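Local coordinates for restriction endonuclease EcoP15I, modification subunit (Escherichia coli, PDB 4ZCF), which methylates the second adenine of the site 5'-CAGCAG-3' on one DNA strand, using S-adenosyl-L-methionine, and joins the Res subunit for DNA restriction, at residues 114-128 with 188-202. Numbering follows the deposited sequence.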
ATOM      1  N   ALA A 114       0.760 -17.506  -0.719  1.00 47.15           N
ATOM      2  CA  ALA A 114       0.289 -16.501   0.188  1.00 48.35           C
ATOM      3  C   ALA A 114       0.897 -16.773   1.524  1.00 55.19           C
ATOM      4  O   ALA A 114       1.016 -17.908   1.881  1.00 58.39           O
ATOM      5  CB  ALA A 114      -1.205 -16.576   0.269  1.00 48.76           C
ATOM      6  N   GLU A 115       1.226 -15.770   2.316  1.00 49.31           N
ATOM      7  CA  GLU A 115       1.882 -14.554   1.919  1.00 47.47           C
ATOM      8  C   GLU A 115       3.356 -14.799   2.093  1.00 46.28           C
ATOM      9  O   GLU A 115       3.853 -14.731   3.180  1.00 43.67           O
ATOM     10  CB  GLU A 115       1.481 -13.459   2.908  1.00 48.83           C
ATOM     11  CG  GLU A 115       0.116 -13.628   3.578  1.00 57.52           C
ATOM     12  CD  GLU A 115      -0.120 -12.772   4.810  1.00 73.93           C
ATOM     13  OE1 GLU A 115       0.571 -12.945   5.810  1.00 63.80           O
ATOM     14  OE2 GLU A 115      -1.040 -11.949   4.810  1.00 66.56           O
ATOM     15  N   LYS A 116       4.061 -15.071   1.013  1.00 40.36           N
ATOM     16  CA  LYS A 116       5.448 -15.522   1.097  1.00 38.80           C
ATOM     17  C   LYS A 116       6.439 -14.762   0.262  1.00 39.34           C
ATOM     18  O   LYS A 116       7.643 -14.960   0.465  1.00 38.89           O
ATOM     19  CB  LYS A 116       5.547 -17.026   0.762  1.00 41.40           C
ATOM     20  CG  LYS A 116       4.677 -17.906   1.621  1.00 38.94           C
ATOM     21  CD  LYS A 116       5.440 -19.025   2.276  1.00 39.78           C
ATOM     22  CE  LYS A 116       4.544 -19.769   3.248  1.00 42.36           C
ATOM     23  NZ  LYS A 116       3.285 -20.246   2.580  1.00 51.21           N
ATOM     24  N   VAL A 117       5.948 -13.937  -0.700  1.00 32.63           N
ATOM     25  CA  VAL A 117       6.732 -13.098  -1.628  1.00 30.78           C
ATOM     26  C   VAL A 117       7.205 -11.820  -0.923  1.00 35.92           C
ATOM     27  O   VAL A 117       6.384 -11.118  -0.338  1.00 36.07           O
ATOM     28  CB  VAL A 117       5.920 -12.791  -2.925  1.00 32.34           C
ATOM     29  CG1 VAL A 117       6.767 -12.084  -3.968  1.00 31.42           C
ATOM     30  CG2 VAL A 117       5.330 -14.066  -3.514  1.00 31.64           C
ATOM     31  N   LYS A 118       8.522 -11.524  -0.967  1.00 33.10           N
ATOM     32  CA  LYS A 118       9.085 -10.312  -0.337  1.00 31.96           C
ATOM     33  C   LYS A 118       8.978  -9.118  -1.275  1.00 36.82           C
ATOM     34  O   LYS A 118       8.861  -7.982  -0.814  1.00 36.90           O
ATOM     35  CB  LYS A 118      10.562 -10.512   0.048  1.00 32.55           C
ATOM     36  CG  LYS A 118      10.998  -9.697   1.271  1.00 31.76           C
ATOM     37  CD  LYS A 118      12.482  -9.894   1.558  1.00 47.37           C
ATOM     38  CE  LYS A 118      12.989  -9.274   2.856  1.00 57.74           C
ATOM     39  NZ  LYS A 118      12.629  -7.835   3.011  1.00 51.71           N
ATOM     40  N   MET A 119       9.082  -9.363  -2.598  1.00 32.25           N
ATOM     41  CA  MET A 119       9.037  -8.290  -3.583  1.00 30.26           C
ATOM     42  C   MET A 119       8.408  -8.738  -4.868  1.00 32.97           C
ATOM     43  O   MET A 119       8.670  -9.841  -5.338  1.00 33.65           O
ATOM     44  CB  MET A 119      10.460  -7.769  -3.868  1.00 32.45           C
ATOM     45  CG  MET A 119      10.499  -6.441  -4.601  1.00 37.02           C
ATOM     46  SD  MET A 119      12.132  -6.115  -5.328  1.00 42.05           S
ATOM     47  CE  MET A 119      11.684  -5.342  -6.793  1.00 36.74           C
ATOM     48  N   ILE A 120       7.638  -7.841  -5.470  1.00 27.75           N
ATOM     49  CA  ILE A 120       7.054  -7.993  -6.784  1.00 26.33           C
ATOM     50  C   ILE A 120       7.539  -6.843  -7.622  1.00 34.30           C
ATOM     51  O   ILE A 120       7.405  -5.689  -7.215  1.00 34.30           O
ATOM     52  CB  ILE A 120       5.500  -8.043  -6.762  1.00 27.81           C
ATOM     53  CG1 ILE A 120       4.976  -9.265  -5.917  1.00 27.07           C
ATOM     54  CG2 ILE A 120       4.909  -8.007  -8.196  1.00 24.04           C
ATOM     55  CD1 ILE A 120       3.434  -9.374  -5.815  1.00 17.43           C
ATOM     56  N   TYR A 121       8.141  -7.149  -8.785  1.00 33.30           N
ATOM     57  CA  TYR A 121       8.493  -6.152  -9.785  1.00 32.47           C
ATOM     58  C   TYR A 121       7.737  -6.536 -11.030  1.00 34.19           C
ATOM     59  O   TYR A 121       7.822  -7.674 -11.447  1.00 34.73           O
ATOM     60  CB  TYR A 121      10.006  -6.055 -10.101  1.00 34.39           C
ATOM     61  CG  TYR A 121      10.234  -5.093 -11.257  1.00 35.52           C
ATOM     62  CD1 TYR A 121       9.991  -3.724 -11.108  1.00 36.68           C
ATOM     63  CD2 TYR A 121      10.485  -5.568 -12.542  1.00 35.90           C
ATOM     64  CE1 TYR A 121      10.075  -2.851 -12.187  1.00 33.41           C
ATOM     65  CE2 TYR A 121      10.522  -4.705 -13.635  1.00 37.18           C
ATOM     66  CZ  TYR A 121      10.349  -3.344 -13.445  1.00 38.78           C
ATOM     67  OH  TYR A 121      10.409  -2.485 -14.506  1.00 37.09           O
ATOM     68  N   ILE A 122       7.012  -5.615 -11.632  1.00 31.04           N
ATOM     69  CA  ILE A 122       6.295  -5.883 -12.885  1.00 30.74           C
ATOM     70  C   ILE A 122       6.448  -4.753 -13.892  1.00 32.57           C
ATOM     71  O   ILE A 122       6.469  -3.592 -13.511  1.00 29.85           O
ATOM     72  CB  ILE A 122       4.800  -6.357 -12.761  1.00 32.78           C
ATOM     73  CG1 ILE A 122       3.955  -5.492 -11.825  1.00 31.44           C
ATOM     74  CG2 ILE A 122       4.692  -7.842 -12.474  1.00 33.01           C
ATOM     75  CD1 ILE A 122       2.432  -5.466 -12.235  1.00 31.78           C
ATOM     76  N   ASP A 123       6.579  -5.108 -15.179  1.00 31.35           N
ATOM     77  CA  ASP A 123       6.621  -4.138 -16.269  1.00 32.12           C
ATOM     78  C   ASP A 123       5.384  -4.441 -17.131  1.00 38.89           C
ATOM     79  O   ASP A 123       5.441  -5.249 -18.057  1.00 39.98           O
ATOM     80  CB  ASP A 123       7.942  -4.207 -17.033  1.00 33.67           C
ATOM     81  CG  ASP A 123       8.066  -3.342 -18.270  1.00 45.70           C
ATOM     82  OD1 ASP A 123       7.434  -2.267 -18.312  1.00 48.72           O
ATOM     83  OD2 ASP A 123       8.878  -3.696 -19.161  1.00 48.69           O
ATOM     84  N   PRO A 124       4.212  -3.891 -16.763  1.00 35.55           N
ATOM     85  CA  PRO A 124       3.001  -4.206 -17.521  1.00 35.39           C
ATOM     86  C   PRO A 124       2.972  -3.449 -18.842  1.00 38.33           C
ATOM     87  O   PRO A 124       3.803  -2.567 -19.044  1.00 38.47           O
ATOM     88  CB  PRO A 124       1.885  -3.759 -16.577  1.00 36.95           C
ATOM     89  CG  PRO A 124       2.457  -2.599 -15.860  1.00 41.61           C
ATOM     90  CD  PRO A 124       3.921  -2.944 -15.667  1.00 37.76           C
ATOM     91  N   PRO A 125       2.060  -3.766 -19.773  1.00 33.35           N
ATOM     92  CA  PRO A 125       1.981  -2.928 -20.978  1.00 31.63           C
ATOM     93  C   PRO A 125       1.509  -1.530 -20.552  1.00 37.50           C
ATOM     94  O   PRO A 125       0.644  -1.372 -19.666  1.00 37.86           O
ATOM     95  CB  PRO A 125       0.968  -3.651 -21.875  1.00 33.24           C
ATOM     96  CG  PRO A 125       0.157  -4.516 -20.961  1.00 38.97           C
ATOM     97  CD  PRO A 125       0.986  -4.791 -19.725  1.00 35.05           C
ATOM     98  N   TYR A 126       2.169  -0.512 -21.101  1.00 34.70           N
ATOM     99  CA  TYR A 126       1.877   0.886 -20.851  1.00 34.87           C
ATOM    100  C   TYR A 126       0.695   1.157 -21.799  1.00 47.53           C
ATOM    101  O   TYR A 126       0.342   0.269 -22.584  1.00 51.64           O
ATOM    102  CB  TYR A 126       3.105   1.705 -21.277  1.00 34.27           C
ATOM    103  CG  TYR A 126       4.374   1.539 -20.455  1.00 32.72           C
ATOM    104  CD1 TYR A 126       4.453   0.596 -19.432  1.00 34.23           C
ATOM    105  CD2 TYR A 126       5.497   2.332 -20.700  1.00 31.92           C
ATOM    106  CE1 TYR A 126       5.630   0.410 -18.707  1.00 35.12           C
ATOM    107  CE2 TYR A 126       6.663   2.192 -19.943  1.00 32.07           C
ATOM    108  CZ  TYR A 126       6.722   1.234 -18.943  1.00 40.84           C
ATOM    109  OH  TYR A 126       7.879   1.061 -18.220  1.00 39.87           O
ATOM    110  N   ASN A 127       0.045   2.295 -21.768  1.00 44.01           N
ATOM    111  CA  ASN A 127      -1.011   2.333 -22.798  1.00 44.04           C
ATOM    112  C   ASN A 127      -0.684   3.431 -23.782  1.00 48.44           C
ATOM    113  O   ASN A 127      -1.462   4.355 -24.022  1.00 49.07           O
ATOM    114  CB  ASN A 127      -2.420   2.367 -22.197  1.00 42.85           C
ATOM    115  CG  ASN A 127      -3.574   2.008 -23.092  1.00 41.04           C
ATOM    116  OD1 ASN A 127      -3.452   1.708 -24.283  1.00 32.29           O
ATOM    117  ND2 ASN A 127      -4.754   2.140 -22.541  1.00 34.68           N
ATOM    118  N   THR A 128       0.538   3.306 -24.314  1.00 45.14           N
ATOM    119  CA  THR A 128       1.276   4.150 -25.248  1.00 44.80           C
ATOM    120  C   THR A 128       0.466   4.596 -26.452  1.00 52.52           C
ATOM    121  O   THR A 128       0.629   5.735 -26.904  1.00 54.45           O
ATOM    122  CB  THR A 128       2.579   3.406 -25.633  1.00 45.92           C
ATOM    123  OG1 THR A 128       3.527   3.438 -24.541  1.00 39.37           O
ATOM    124  CG2 THR A 128       3.214   3.938 -26.876  1.00 46.12           C
ATOM    125  N   LEU A 188      -0.254 -12.771  -2.289  1.00 37.32           N
ATOM    126  CA  LEU A 188       1.028 -13.490  -2.246  1.00 35.87           C
ATOM    127  C   LEU A 188       2.105 -12.785  -1.469  1.00 39.80           C
ATOM    128  O   LEU A 188       3.093 -13.406  -1.049  1.00 38.93           O
ATOM    129  CB  LEU A 188       1.524 -13.793  -3.663  1.00 35.55           C
ATOM    130  CG  LEU A 188       0.580 -14.577  -4.614  1.00 37.80           C
ATOM    131  CD1 LEU A 188       1.329 -14.955  -5.872  1.00 36.02           C
ATOM    132  CD2 LEU A 188      -0.018 -15.844  -3.933  1.00 35.22           C
ATOM    133  N   MET A 189       1.888 -11.479  -1.241  1.00 35.79           N
ATOM    134  CA  MET A 189       2.800 -10.586  -0.557  1.00 33.18           C
ATOM    135  C   MET A 189       2.840 -10.798   0.913  1.00 38.80           C
ATOM    136  O   MET A 189       1.813 -10.731   1.584  1.00 39.96           O
ATOM    137  CB  MET A 189       2.411  -9.137  -0.839  1.00 35.00           C
ATOM    138  CG  MET A 189       2.713  -8.694  -2.244  1.00 39.06           C
ATOM    139  SD  MET A 189       2.090  -7.048  -2.654  1.00 43.49           S
ATOM    140  CE  MET A 189       3.098  -6.095  -1.591  1.00 40.21           C
ATOM    141  N   ARG A 190       4.057 -10.934   1.442  1.00 36.96           N
ATOM    142  CA  ARG A 190       4.365 -10.973   2.874  1.00 35.99           C
ATOM    143  C   ARG A 190       3.918  -9.597   3.432  1.00 43.33           C
ATOM    144  O   ARG A 190       3.924  -8.601   2.688  1.00 44.12           O
ATOM    145  CB  ARG A 190       5.882 -11.075   3.020  1.00 31.51           C
ATOM    146  CG  ARG A 190       6.423 -12.388   3.555  1.00 30.35           C
ATOM    147  CD  ARG A 190       7.917 -12.555   3.250  1.00 37.43           C
ATOM    148  NE  ARG A 190       8.766 -11.669   4.051  1.00 45.67           N
ATOM    149  CZ  ARG A 190      10.090 -11.792   4.186  1.00 61.39           C
ATOM    150  NH1 ARG A 190      10.746 -12.768   3.559  1.00 39.04           N
ATOM    151  NH2 ARG A 190      10.771 -10.937   4.948  1.00 44.49           N
ATOM    152  N   GLU A 191       3.540  -9.525   4.712  1.00 40.08           N
ATOM    153  CA  GLU A 191       3.105  -8.252   5.311  1.00 39.76           C
ATOM    154  C   GLU A 191       4.172  -7.150   5.188  1.00 42.25           C
ATOM    155  O   GLU A 191       3.842  -5.998   4.944  1.00 42.55           O
ATOM    156  CB  GLU A 191       2.692  -8.460   6.764  1.00 41.32           C
ATOM    157  CG  GLU A 191       1.396  -9.246   6.889  1.00 54.92           C
ATOM    158  CD  GLU A 191       0.211  -8.425   7.357  1.00 77.35           C
ATOM    159  OE1 GLU A 191       0.062  -8.256   8.592  1.00 65.53           O
ATOM    160  OE2 GLU A 191      -0.549  -7.927   6.494  1.00 67.88           O
ATOM    161  N   ASP A 192       5.445  -7.531   5.305  1.00 37.30           N
ATOM    162  CA  ASP A 192       6.617  -6.654   5.218  1.00 35.44           C
ATOM    163  C   ASP A 192       7.115  -6.512   3.758  1.00 36.52           C
ATOM    164  O   ASP A 192       8.197  -5.990   3.535  1.00 34.50           O
ATOM    165  CB  ASP A 192       7.730  -7.214   6.144  1.00 35.92           C
ATOM    166  CG  ASP A 192       8.390  -8.525   5.733  1.00 45.03           C
ATOM    167  OD1 ASP A 192       7.820  -9.248   4.872  1.00 46.43           O
ATOM    168  OD2 ASP A 192       9.470  -8.831   6.266  1.00 50.03           O
ATOM    169  N   GLY A 193       6.336  -7.061   2.817  1.00 33.21           N
ATOM    170  CA  GLY A 193       6.601  -7.119   1.385  1.00 31.49           C
ATOM    171  C   GLY A 193       6.176  -5.884   0.635  1.00 35.33           C
ATOM    172  O   GLY A 193       5.457  -5.038   1.179  1.00 34.78           O
ATOM    173  N   THR A 194       6.687  -5.750  -0.618  1.00 33.41           N
ATOM    174  CA  THR A 194       6.495  -4.598  -1.513  1.00 32.96           C
ATOM    175  C   THR A 194       6.276  -4.965  -2.973  1.00 36.84           C
ATOM    176  O   THR A 194       6.802  -5.958  -3.451  1.00 38.26           O
ATOM    177  CB  THR A 194       7.704  -3.623  -1.443  1.00 38.89           C
ATOM    178  OG1 THR A 194       8.928  -4.346  -1.556  1.00 42.35           O
ATOM    179  CG2 THR A 194       7.717  -2.767  -0.191  1.00 30.87           C
ATOM    180  N   ILE A 195       5.512  -4.141  -3.676  1.00 32.68           N
ATOM    181  CA  ILE A 195       5.281  -4.219  -5.110  1.00 32.18           C
ATOM    182  C   ILE A 195       5.909  -2.967  -5.744  1.00 33.87           C
ATOM    183  O   ILE A 195       5.822  -1.899  -5.166  1.00 34.41           O
ATOM    184  CB  ILE A 195       3.783  -4.445  -5.523  1.00 35.35           C
ATOM    185  CG1 ILE A 195       3.634  -4.573  -7.067  1.00 35.74           C
ATOM    186  CG2 ILE A 195       2.839  -3.380  -4.935  1.00 35.66           C
ATOM    187  CD1 ILE A 195       2.385  -5.245  -7.578  1.00 46.02           C
ATOM    188  N   PHE A 196       6.564  -3.123  -6.903  1.00 29.71           N
ATOM    189  CA  PHE A 196       7.186  -2.090  -7.755  1.00 27.44           C
ATOM    190  C   PHE A 196       6.524  -2.232  -9.153  1.00 32.83           C
ATOM    191  O   PHE A 196       6.440  -3.347  -9.673  1.00 32.89           O
ATOM    192  CB  PHE A 196       8.704  -2.353  -7.836  1.00 27.68           C
ATOM    193  CG  PHE A 196       9.524  -2.010  -6.611  1.00 26.94           C
ATOM    194  CD1 PHE A 196       9.481  -2.807  -5.480  1.00 28.02           C
ATOM    195  CD2 PHE A 196      10.351  -0.893  -6.597  1.00 29.48           C
ATOM    196  CE1 PHE A 196      10.235  -2.484  -4.339  1.00 28.82           C
ATOM    197  CE2 PHE A 196      11.127  -0.586  -5.467  1.00 31.89           C
ATOM    198  CZ  PHE A 196      11.077  -1.397  -4.351  1.00 28.74           C
ATOM    199  N   ILE A 197       5.956  -1.135  -9.712  1.00 30.57           N
ATOM    200  CA  ILE A 197       5.256  -1.133 -11.010  1.00 28.52           C
ATOM    201  C   ILE A 197       5.768  -0.052 -11.927  1.00 33.65           C
ATOM    202  O   ILE A 197       5.565   1.132 -11.646  1.00 34.06           O
ATOM    203  CB  ILE A 197       3.702  -1.066 -10.917  1.00 30.97           C
ATOM    204  CG1 ILE A 197       3.130  -1.938  -9.773  1.00 30.68           C
ATOM    205  CG2 ILE A 197       3.049  -1.408 -12.290  1.00 30.12           C
ATOM    206  CD1 ILE A 197       1.648  -1.750  -9.480  1.00 31.55           C
ATOM    207  N   SER A 198       6.398  -0.458 -13.051  1.00 31.44           N
ATOM    208  CA  SER A 198       6.896   0.444 -14.089  1.00 31.77           C
ATOM    209  C   SER A 198       5.738   0.909 -14.938  1.00 36.64           C
ATOM    210  O   SER A 198       4.907   0.098 -15.336  1.00 35.46           O
ATOM    211  CB  SER A 198       7.887  -0.269 -15.009  1.00 35.70           C
ATOM    212  OG  SER A 198       9.164  -0.392 -14.412  1.00 40.69           O
ATOM    213  N   ILE A 199       5.686   2.219 -15.226  1.00 34.54           N
ATOM    214  CA  ILE A 199       4.682   2.833 -16.095  1.00 34.68           C
ATOM    215  C   ILE A 199       5.249   4.087 -16.606  1.00 36.81           C
ATOM    216  O   ILE A 199       6.272   4.520 -16.110  1.00 37.63           O
ATOM    217  CB  ILE A 199       3.277   3.120 -15.474  1.00 38.61           C
ATOM    218  CG1 ILE A 199       3.306   3.301 -13.970  1.00 38.69           C
ATOM    219  CG2 ILE A 199       2.139   2.189 -16.030  1.00 39.81           C
ATOM    220  CD1 ILE A 199       3.613   4.626 -13.550  1.00 46.03           C
ATOM    221  N   ASP A 200       4.554   4.695 -17.566  1.00 31.88           N
ATOM    222  CA  ASP A 200       4.873   5.971 -18.182  1.00 30.61           C
ATOM    223  C   ASP A 200       3.624   6.908 -17.975  1.00 33.74           C
ATOM    224  O   ASP A 200       2.748   6.557 -17.195  1.00 32.91           O
ATOM    225  CB  ASP A 200       5.370   5.774 -19.659  1.00 30.91           C
ATOM    226  CG  ASP A 200       4.384   5.831 -20.825  1.00 33.81           C
ATOM    227  OD1 ASP A 200       3.158   5.653 -20.595  1.00 35.30           O
ATOM    228  OD2 ASP A 200       4.832   6.076 -21.966  1.00 40.03           O
ATOM    229  N   HIS A 201       3.563   8.077 -18.612  1.00 31.48           N
ATOM    230  CA  HIS A 201       2.474   9.055 -18.410  1.00 32.01           C
ATOM    231  C   HIS A 201       1.065   8.639 -18.840  1.00 39.29           C
ATOM    232  O   HIS A 201       0.091   9.288 -18.456  1.00 39.66           O
ATOM    233  CB  HIS A 201       2.832  10.395 -19.052  1.00 32.05           C
ATOM    234  CG  HIS A 201       2.936  10.313 -20.536  1.00 34.97           C
ATOM    235  ND1 HIS A 201       4.108   9.929 -21.152  1.00 37.04           N
ATOM    236  CD2 HIS A 201       2.003  10.559 -21.479  1.00 36.06           C
ATOM    237  CE1 HIS A 201       3.848   9.935 -22.446  1.00 36.02           C
ATOM    238  NE2 HIS A 201       2.599  10.331 -22.687  1.00 36.03           N
ATOM    239  N   ASN A 202       0.950   7.606 -19.667  1.00 38.04           N
ATOM    240  CA  ASN A 202      -0.355   7.180 -20.169  1.00 37.43           C
ATOM    241  C   ASN A 202      -1.325   6.706 -19.098  1.00 41.11           C
ATOM    242  O   ASN A 202      -2.443   7.219 -19.043  1.00 41.86           O
ATOM    243  CB  ASN A 202      -0.209   6.200 -21.326  1.00 31.24           C
ATOM    244  CG  ASN A 202       0.479   6.828 -22.497  1.00 44.43           C
ATOM    245  OD1 ASN A 202      -0.051   7.740 -23.126  1.00 31.18           O
ATOM    246  ND2 ASN A 202       1.718   6.430 -22.751  1.00 47.31           N
TER
HETATM  247  O   HOH W   1      10.221 -14.355   0.616  1.00 36.32           O
HETATM  248  O   HOH W   2       1.793   8.088 -25.265  1.00 52.98           O
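I120 and I122 pair with I195 and I197 in two adjacent parallel strands of the methylase sheet. The backbone ladder runs from T194 N to K118 O through to S198 N to I122 O. F196 N gives I120 O a 2.7 Å bond. At the start, L188 O takes both K116 N and V117 N, and R190 N bonds V117 O.

Apolar contacts line both faces. I120 CG2 meets I195 CD1 at 3.8 Å, and I120 CD1 reaches M189 CG. On the other face, M119 makes a Met-aromatic contact with F196, its CE 3.6 Å from F196 CD1. Y121 CG, anti to the backbone N (chi1 174°), puts ring-edge CD1 3.8 Å from F196 CB.

Charged groups gather at the start of the strands. R190 grips D192 side-on through NE and NH2, while K118 CG lies 3.7 Å above the centre of its guanidinium plane. R190 also bridges to E434.

Past the strands, Y126 lays one ring face over I199 CA, 4.0 Å from the ring centroid; its OH bonds E242. D200 OD1 accepts N202 N in an Asx turn.

The parallel ladder ends where the chain enters 123-126, the N6-adenine methyltransferase DPPY motif, predicted to bind S-adenosylmethionine.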